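Local coordinates for protein malate dehydrogenase (Entamoeba histolytica, PDB 3I0P) that probably catalyses the NAD-dependent interconversion of malate and oxaloacetate, as a member of the malate/L-lactate dehydrogenase family, at residues Asp181-Ser185 with Ile186-Gly190. Sequence-based numbering, arbitrary orientation.
Sequences DGATS and ISPTG. With NAD (nicotinamide-adenine-dinucleotide), chain B.
Ser185 and Ser187 close the turn between strand 178-182 and helix 189-197 through one side-chain bond: Ser185 OG donates to Ser187 O at 2.6 Å. A chi1 of 59° sets OG between the backbone N and carbonyl carbon of Ser185, from where it meets the Ser187 carbonyl from above its plane, 52° out of it. Ser187 OG in turn donates a hydrogen bond to Pro188 O at 2.8 Å, just before helix 189-197.

Hydrogen bonds to NAD come from Asp181 and Ala183. The carboxylate of Asp181 forks round the nicotinamide ribose, OD1 taking the hydroxyl O2D and OD2 the hydroxyl O3D, the latter at 2.5 Å. Ala183 N binds the phosphate oxygen O1N at 2.8 Å and a nearly straight 163°, while Asp181 N gives a weak bond to O3B of the adenosine ribose.

Apolar contact is slight: Ala183 CB lies 4.5 Å from Pro188 CD, and Pro188 CB touches nicotinamide C5N. Pro188 CG and CD also lie against phosphate oxygen O2N, in van der Waals contact. Lys246 NZ of the second subunit hydrogen-bonds the carbonyls of Ala183, Ser185 and Ile186. The loop thus flanks the nicotinamide-side phosphate between strand 178-182, outermost within this chain in the mixed sheet, and helix 189-197, with helix 244-259 packed on Thr184.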
# COMPACT_ATOMS: atom_id res chain seq x y z
N ASP A 181 7.11 -4.23 6.32
CA ASP A 181 7.67 -3.03 6.90
C ASP A 181 8.76 -2.50 6.00
O ASP A 181 9.83 -3.08 5.90
CB ASP A 181 8.24 -3.34 8.29
CG ASP A 181 8.89 -2.14 8.93
OD1 ASP A 181 8.55 -0.99 8.54
OD2 ASP A 181 9.73 -2.34 9.83
N GLY A 182 8.49 -1.39 5.33
CA GLY A 182 9.44 -0.86 4.37
C GLY A 182 9.09 0.48 3.77
O GLY A 182 7.92 0.91 3.79
N ALA A 183 10.12 1.14 3.23
CA ALA A 183 9.97 2.42 2.56
C ALA A 183 9.14 2.29 1.30
O ALA A 183 9.09 1.22 0.69
CB ALA A 183 11.32 2.98 2.23
N THR A 184 8.49 3.37 0.90
CA THR A 184 7.79 3.38 -0.39
C THR A 184 8.74 3.72 -1.54
O THR A 184 8.38 3.59 -2.71
CB THR A 184 6.60 4.33 -0.37
OG1 THR A 184 6.98 5.55 0.29
CG2 THR A 184 5.42 3.70 0.38
N SER A 185 9.95 4.17 -1.21
CA SER A 185 11.06 4.19 -2.16
C SER A 185 11.74 2.81 -2.15
O SER A 185 11.66 2.08 -1.16
CB SER A 185 12.07 5.28 -1.78
OG SER A 185 12.58 5.07 -0.48
N ILE A 186 12.41 2.45 -3.25
CA ILE A 186 13.11 1.16 -3.31
C ILE A 186 14.05 1.01 -2.11
O ILE A 186 14.02 -0.00 -1.41
CB ILE A 186 13.89 0.96 -4.65
CG1 ILE A 186 12.94 1.06 -5.85
CG2 ILE A 186 14.64 -0.39 -4.63
CD1 ILE A 186 13.60 0.91 -7.22
N SER A 187 14.86 2.04 -1.87
CA SER A 187 15.79 2.08 -0.74
C SER A 187 15.52 3.27 0.18
O SER A 187 15.07 4.33 -0.29
CB SER A 187 17.23 2.13 -1.26
OG SER A 187 18.15 2.40 -0.22
N PRO A 188 15.75 3.09 1.50
CA PRO A 188 15.86 4.21 2.45
C PRO A 188 17.27 4.82 2.45
O PRO A 188 18.21 4.24 1.91
CB PRO A 188 15.54 3.55 3.80
CG PRO A 188 15.93 2.13 3.62
CD PRO A 188 15.64 1.79 2.19
N THR A 189 17.41 6.01 3.05
CA THR A 189 18.71 6.68 3.12
C THR A 189 19.70 5.90 4.00
O THR A 189 20.90 5.86 3.72
CB THR A 189 18.60 8.11 3.67
OG1 THR A 189 18.14 8.05 5.03
CG2 THR A 189 17.63 8.94 2.85
N GLY A 190 19.18 5.28 5.07
CA GLY A 190 19.99 4.50 6.00
C GLY A 190 20.77 3.36 5.38
O GLY A 190 21.86 3.02 5.85
PA NAD B . 13.42 -3.79 3.00
O1A NAD B . 14.51 -4.31 3.90
O2A NAD B . 13.72 -3.58 1.55
O5B NAD B . 12.19 -4.82 3.15
C5B NAD B . 11.72 -5.20 4.45
C4B NAD B . 10.36 -5.90 4.41
O4B NAD B . 10.23 -6.77 3.28
C3B NAD B . 10.11 -6.78 5.62
O3B NAD B . 8.70 -6.80 5.89
C2B NAD B . 10.58 -8.15 5.16
O2B NAD B . 9.92 -9.19 5.88
C1B NAD B . 10.15 -8.14 3.71
N9A NAD B . 10.97 -9.00 2.81
C8A NAD B . 12.28 -8.88 2.53
N7A NAD B . 12.62 -9.84 1.65
C5A NAD B . 11.51 -10.56 1.36
C6A NAD B . 11.24 -11.66 0.54
N6A NAD B . 12.22 -12.24 -0.20
N1A NAD B . 9.98 -12.16 0.48
C2A NAD B . 9.00 -11.62 1.21
N3A NAD B . 9.23 -10.57 2.00
C4A NAD B . 10.48 -10.02 2.10
O3 NAD B . 12.75 -2.44 3.62
PN NAD B . 13.40 -0.95 3.76
O1N NAD B . 12.60 -0.03 2.87
O2N NAD B . 14.90 -1.02 3.65
O5D NAD B . 13.07 -0.55 5.28
C5D NAD B . 13.88 -1.02 6.36
C4D NAD B . 13.46 -0.36 7.67
O4D NAD B . 13.68 1.05 7.61
C3D NAD B . 11.98 -0.56 7.96
O3D NAD B . 11.86 -1.15 9.26
C2D NAD B . 11.36 0.84 7.88
O2D NAD B . 10.31 1.11 8.83
C1D NAD B . 12.55 1.72 8.19
N1N NAD B . 12.38 3.08 7.69
C2N NAD B . 12.05 4.05 8.57
C3N NAD B . 11.87 5.36 8.14
C7N NAD B . 11.50 6.45 9.10
O7N NAD B . 11.36 7.60 8.68
N7N NAD B . 11.33 6.16 10.39
C4N NAD B . 12.05 5.66 6.78
C5N NAD B . 12.39 4.64 5.89
C6N NAD B . 12.55 3.34 6.38